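Local coordinates for MSHA biogenesis protein MshE (Vibrio cholerae, PDB 5HTL), which binds the second messenger cyclic di-GMP and probably takes part in building the MSHA pilus, at residues I67-L81 and L93-A105. Sequence-based numbering, arbitrary orientation.
Sequences IDLSRAHVDIDAVPL and LVIGRSGDTLRIA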
loop_
_atom_site.group_PDB
_atom_site.type_symbol
_atom_site.label_atom_id
_atom_site.label_comp_id
_atom_site.label_asym_id
_atom_site.label_seq_id
_atom_site.Cartn_x
_atom_site.Cartn_y
_atom_site.Cartn_z
ATOM N N ILE A 67 -8.705 -6.026 -6.167
ATOM C CA ILE A 67 -9.315 -5.712 -7.457
ATOM C C ILE A 67 -9.983 -6.931 -8.061
ATOM O O ILE A 67 -9.610 -8.072 -7.769
ATOM C CB ILE A 67 -8.306 -5.116 -8.481
ATOM C CG1 ILE A 67 -7.165 -6.091 -8.787
ATOM C CG2 ILE A 67 -7.782 -3.776 -7.965
ATOM C CD1 ILE A 67 -6.412 -5.744 -10.059
ATOM N N ASP A 68 -10.989 -6.668 -8.885
ATOM C CA ASP A 68 -11.562 -7.701 -9.732
ATOM C C ASP A 68 -10.831 -7.632 -11.061
ATOM O O ASP A 68 -11.206 -6.867 -11.953
ATOM C CB ASP A 68 -13.056 -7.456 -9.934
ATOM C CG ASP A 68 -13.708 -8.512 -10.799
ATOM O OD1 ASP A 68 -12.999 -9.400 -11.328
ATOM O OD2 ASP A 68 -14.946 -8.443 -10.962
ATOM N N LEU A 69 -9.793 -8.442 -11.198
ATOM C CA LEU A 69 -8.935 -8.373 -12.364
ATOM C C LEU A 69 -9.646 -8.838 -13.652
ATOM O O LEU A 69 -9.217 -8.514 -14.754
ATOM C CB LEU A 69 -7.657 -9.160 -12.082
ATOM C CG LEU A 69 -6.532 -9.098 -13.100
ATOM C CD1 LEU A 69 -6.157 -7.656 -13.448
ATOM C CD2 LEU A 69 -5.331 -9.861 -12.553
ATOM N N SER A 70 -10.755 -9.556 -13.502
ATOM C CA SER A 70 -11.531 -9.998 -14.662
ATOM C C SER A 70 -12.254 -8.831 -15.334
ATOM O O SER A 70 -12.695 -8.927 -16.481
ATOM C CB SER A 70 -12.553 -11.057 -14.256
ATOM O OG SER A 70 -13.679 -10.475 -13.623
ATOM N N ARG A 71 -12.368 -7.717 -14.621
ATOM C CA ARG A 71 -13.104 -6.572 -15.132
ATOM C C ARG A 71 -12.305 -5.297 -15.047
ATOM O O ARG A 71 -12.715 -4.264 -15.570
ATOM C CB ARG A 71 -14.402 -6.390 -14.347
ATOM C CG ARG A 71 -15.533 -7.250 -14.855
ATOM C CD ARG A 71 -16.804 -6.987 -14.082
ATOM N NE ARG A 71 -17.865 -6.443 -14.921
ATOM C CZ ARG A 71 -18.713 -5.502 -14.525
ATOM N NH1 ARG A 71 -18.615 -4.994 -13.303
ATOM N NH2 ARG A 71 -19.653 -5.060 -15.350
ATOM N N ALA A 72 -11.172 -5.361 -14.359
ATOM C CA ALA A 72 -10.416 -4.152 -14.075
ATOM C C ALA A 72 -9.768 -3.556 -15.319
ATOM O O ALA A 72 -9.485 -4.244 -16.301
ATOM C CB ALA A 72 -9.367 -4.414 -12.998
ATOM N N HIS A 73 -9.557 -2.246 -15.267
ATOM C CA HIS A 73 -8.757 -1.550 -16.254
ATOM C C HIS A 73 -7.342 -2.098 -16.199
ATOM O O HIS A 73 -6.728 -2.183 -15.131
ATOM C CB HIS A 73 -8.741 -0.049 -15.945
ATOM C CG HIS A 73 -7.848 0.736 -16.851
ATOM N ND1 HIS A 73 -8.294 1.306 -18.023
ATOM C CD2 HIS A 73 -6.528 1.037 -16.765
ATOM C CE1 HIS A 73 -7.290 1.924 -18.618
ATOM N NE2 HIS A 73 -6.209 1.778 -17.876
ATOM N N VAL A 74 -6.834 -2.494 -17.355
ATOM C CA VAL A 74 -5.458 -2.922 -17.467
ATOM C C VAL A 74 -4.859 -2.222 -18.665
ATOM O O VAL A 74 -5.410 -2.279 -19.768
ATOM C CB VAL A 74 -5.349 -4.442 -17.657
ATOM C CG1 VAL A 74 -3.911 -4.828 -17.929
ATOM C CG2 VAL A 74 -5.873 -5.164 -16.422
ATOM N N ASP A 75 -3.756 -1.526 -18.433
ATOM C CA ASP A 75 -3.007 -0.937 -19.528
ATOM C C ASP A 75 -2.235 -2.056 -20.212
ATOM O O ASP A 75 -1.147 -2.432 -19.770
ATOM C CB ASP A 75 -2.062 0.149 -19.010
ATOM C CG ASP A 75 -1.349 0.896 -20.135
ATOM O OD1 ASP A 75 -1.461 0.478 -21.312
ATOM O OD2 ASP A 75 -0.668 1.900 -19.837
ATOM N N ILE A 76 -2.810 -2.580 -21.291
ATOM C CA ILE A 76 -2.256 -3.739 -21.989
ATOM C C ILE A 76 -0.858 -3.450 -22.568
ATOM O O ILE A 76 -0.085 -4.374 -22.835
ATOM C CB ILE A 76 -3.264 -4.274 -23.049
ATOM C CG1 ILE A 76 -4.603 -4.596 -22.378
ATOM C CG2 ILE A 76 -2.743 -5.516 -23.749
ATOM C CD1 ILE A 76 -5.638 -5.220 -23.309
ATOM N N ASP A 77 -0.525 -2.168 -22.715
ATOM C CA ASP A 77 0.822 -1.748 -23.116
ATOM C C ASP A 77 1.826 -1.763 -21.968
ATOM O O ASP A 77 3.038 -1.726 -22.192
ATOM C CB ASP A 77 0.800 -0.339 -23.714
ATOM C CG ASP A 77 1.124 -0.326 -25.195
ATOM O OD1 ASP A 77 2.262 0.046 -25.550
ATOM O OD2 ASP A 77 0.244 -0.690 -26.003
ATOM N N ALA A 78 1.330 -1.797 -20.738
ATOM C CA ALA A 78 2.213 -1.768 -19.584
ATOM C C ALA A 78 2.591 -3.196 -19.187
ATOM O O ALA A 78 3.664 -3.431 -18.623
ATOM C CB ALA A 78 1.540 -1.055 -18.421
ATOM N N VAL A 79 1.708 -4.138 -19.505
ATOM C CA VAL A 79 1.917 -5.547 -19.169
ATOM C C VAL A 79 3.314 -6.071 -19.547
ATOM O O VAL A 79 4.002 -6.620 -18.688
ATOM C CB VAL A 79 0.812 -6.457 -19.763
ATOM C CG1 VAL A 79 1.165 -7.926 -19.589
ATOM C CG2 VAL A 79 -0.538 -6.139 -19.135
ATOM N N PRO A 80 3.748 -5.879 -20.815
ATOM C CA PRO A 80 5.043 -6.435 -21.234
ATOM C C PRO A 80 6.294 -5.946 -20.501
ATOM O O PRO A 80 7.353 -6.542 -20.724
ATOM C CB PRO A 80 5.141 -6.030 -22.715
ATOM C CG PRO A 80 4.118 -4.981 -22.919
ATOM C CD PRO A 80 3.023 -5.313 -21.970
ATOM N N LEU A 81 6.203 -4.895 -19.699
ATOM C CA LEU A 81 7.353 -4.396 -18.954
ATOM C C LEU A 81 7.952 -5.470 -18.042
ATOM O O LEU A 81 9.150 -5.461 -17.747
ATOM C CB LEU A 81 6.971 -3.145 -18.164
ATOM C CG LEU A 81 6.479 -2.024 -19.082
ATOM C CD1 LEU A 81 5.961 -0.825 -18.308
ATOM C CD2 LEU A 81 7.563 -1.596 -20.070
ATOM N N LEU A 93 1.346 -9.073 -12.040
ATOM C CA LEU A 93 0.984 -8.515 -13.341
ATOM C C LEU A 93 1.028 -7.000 -13.286
ATOM O O LEU A 93 0.376 -6.386 -12.445
ATOM C CB LEU A 93 -0.434 -8.952 -13.721
ATOM C CG LEU A 93 -0.986 -8.494 -15.079
ATOM C CD1 LEU A 93 -0.245 -9.228 -16.178
ATOM C CD2 LEU A 93 -2.481 -8.759 -15.206
ATOM N N VAL A 94 1.791 -6.392 -14.188
ATOM C CA VAL A 94 1.813 -4.941 -14.314
ATOM C C VAL A 94 0.563 -4.487 -15.058
ATOM O O VAL A 94 0.355 -4.856 -16.218
ATOM C CB VAL A 94 3.039 -4.466 -15.110
ATOM C CG1 VAL A 94 3.075 -2.943 -15.148
ATOM C CG2 VAL A 94 4.312 -5.022 -14.500
ATOM N N ILE A 95 -0.295 -3.734 -14.372
ATOM C CA ILE A 95 -1.574 -3.317 -14.950
ATOM C C ILE A 95 -1.659 -1.821 -15.216
ATOM O O ILE A 95 -2.611 -1.350 -15.830
ATOM C CB ILE A 95 -2.785 -3.758 -14.081
ATOM C CG1 ILE A 95 -2.756 -3.082 -12.709
ATOM C CG2 ILE A 95 -2.824 -5.285 -13.949
ATOM C CD1 ILE A 95 -4.030 -3.317 -11.860
ATOM N N GLY A 96 -0.663 -1.080 -14.758
ATOM C CA GLY A 96 -0.635 0.347 -15.012
ATOM C C GLY A 96 0.780 0.867 -15.023
ATOM O O GLY A 96 1.632 0.370 -14.282
ATOM N N ARG A 97 1.034 1.856 -15.876
ATOM C CA ARG A 97 2.284 2.592 -15.823
ATOM C C ARG A 97 2.013 4.074 -16.006
ATOM O O ARG A 97 1.269 4.466 -16.900
ATOM C CB ARG A 97 3.253 2.130 -16.906
ATOM C CG ARG A 97 4.659 2.660 -16.682
ATOM C CD ARG A 97 5.227 3.359 -17.884
ATOM N NE ARG A 97 4.950 2.645 -19.124
ATOM C CZ ARG A 97 5.555 2.900 -20.277
ATOM N NH1 ARG A 97 6.485 3.842 -20.340
ATOM N NH2 ARG A 97 5.240 2.205 -21.360
ATOM N N SER A 98 2.621 4.892 -15.160
ATOM C CA SER A 98 2.510 6.335 -15.297
ATOM C C SER A 98 3.784 6.956 -14.758
ATOM O O SER A 98 4.064 6.844 -13.569
ATOM C CB SER A 98 1.313 6.833 -14.495
ATOM O OG SER A 98 0.979 8.161 -14.859
ATOM N N GLY A 99 4.554 7.621 -15.617
ATOM C CA GLY A 99 5.861 8.100 -15.203
ATOM C C GLY A 99 6.693 6.905 -14.778
ATOM O O GLY A 99 6.704 5.889 -15.476
ATOM N N ASP A 100 7.367 7.006 -13.635
ATOM C CA ASP A 100 8.164 5.881 -13.148
ATOM C C ASP A 100 7.407 5.050 -12.120
ATOM O O ASP A 100 8.031 4.414 -11.271
ATOM C CB ASP A 100 9.472 6.345 -12.497
ATOM C CG ASP A 100 10.006 7.632 -13.082
ATOM O OD1 ASP A 100 9.794 7.886 -14.287
ATOM O OD2 ASP A 100 10.654 8.387 -12.324
ATOM N N THR A 101 6.078 5.068 -12.170
ATOM C CA THR A 101 5.282 4.295 -11.217
ATOM C C THR A 101 4.503 3.205 -11.931
ATOM O O THR A 101 3.882 3.454 -12.965
ATOM C CB THR A 101 4.302 5.184 -10.424
ATOM O OG1 THR A 101 5.033 6.185 -9.707
ATOM C CG2 THR A 101 3.514 4.352 -9.426
ATOM N N LEU A 102 4.574 1.986 -11.396
ATOM C CA LEU A 102 3.819 0.860 -11.923
ATOM C C LEU A 102 2.779 0.455 -10.892
ATOM O O LEU A 102 3.058 0.429 -9.695
ATOM C CB LEU A 102 4.729 -0.343 -12.173
ATOM C CG LEU A 102 5.915 -0.150 -13.113
ATOM C CD1 LEU A 102 6.696 -1.454 -13.262
ATOM C CD2 LEU A 102 5.417 0.289 -14.453
ATOM N N ARG A 103 1.585 0.135 -11.367
ATOM C CA ARG A 103 0.611 -0.527 -10.530
ATOM C C ARG A 103 0.735 -2.013 -10.824
ATOM O O ARG A 103 0.645 -2.429 -11.969
ATOM C CB ARG A 103 -0.797 -0.033 -10.841
ATOM C CG ARG A 103 -1.887 -0.723 -10.017
ATOM C CD ARG A 103 -3.222 0.004 -10.094
ATOM N NE ARG A 103 -3.109 1.306 -9.455
ATOM C CZ ARG A 103 -3.054 2.459 -10.115
ATOM N NH1 ARG A 103 -3.160 2.476 -11.437
ATOM N NH2 ARG A 103 -2.925 3.594 -9.442
ATOM N N ILE A 104 0.905 -2.796 -9.766
ATOM C CA ILE A 104 1.155 -4.223 -9.917
ATOM C C ILE A 104 0.162 -5.028 -9.090
ATOM O O ILE A 104 0.069 -4.863 -7.872
ATOM C CB ILE A 104 2.595 -4.586 -9.487
ATOM C CG1 ILE A 104 3.616 -3.795 -10.322
ATOM C CG2 ILE A 104 2.839 -6.095 -9.617
ATOM C CD1 ILE A 104 5.063 -4.171 -10.059
ATOM N N ALA A 105 -0.572 -5.903 -9.772
ATOM C CA ALA A 105 -1.471 -6.841 -9.098
ATOM C C ALA A 105 -0.700 -8.094 -8.722
ATOM O O ALA A 105 0.001 -8.658 -9.554
ATOM C CB ALA A 105 -2.655 -7.187 -9.996
HETATM O O HOH W 1 -1.143 2.981 -17.616
HETATM O O HOH W 2 3.202 -7.793 -16.268
#
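Ile95 lies at the middle of the apolar packing between loop 67-81 and the hairpin of strands 93-98 and 101-105. With its CG1 branch between the backbone N and carbonyl carbon (chi1 64°) and the chain extended beyond it, CD1 is carried to Ile67 CD1, tip to tip at 3.8 Å, and CG2 is left for the loop's other side chains; Ile67 CD1 also touches the Ala105 methyl on the next strand. CG2 takes Val74 CG2 at 3.9 Å, the two side chains crossing at about a right angle, with Leu69 CD1 beside it. Leu69 sends its second methyl, CD2, to Leu93 CD2, and Leu93 CD1 in turn meets Val79 CG1 at 3.9 Å. Toward the hairpin's turn, the Ala78 methyl rests on Arg97 CB, while Leu81 CD1 touches both Leu102 CD2 and, at 3.7 Å, Arg97 NE.

One direct hydrogen bond joins the segments: Asp75 N gives to Ile95 O at 2.8 Å, nearly straight at the hydrogen (171°) but from above the carbonyl plane. Two waters add separate bridges. The first donates to Asp75 OD2 and accepts from Arg97 N. Asp75 OD1 accepts from Asp77 N, where the chain turns and Asp75 O takes Ala78 N. The second water bridges Val79 O and Val94 N. Val94 O, buried here without a hydrogen-bond partner, receives a CA-H...O contact from Val79 CA at 3.4 Å.

Leu69 and Leu93 both also pack on Leu137 of helix 134-144, while Ile67 and Ala105 share Val130 of strand 126-131. The loop thus packs along strand 93-98, outermost within this chain in the mixed three-stranded sheet of the MshEN domain. It contributes an Asx turn at Asp75, and the hairpin a classic beta bulge, where Ile95 and Gly96 face Arg103.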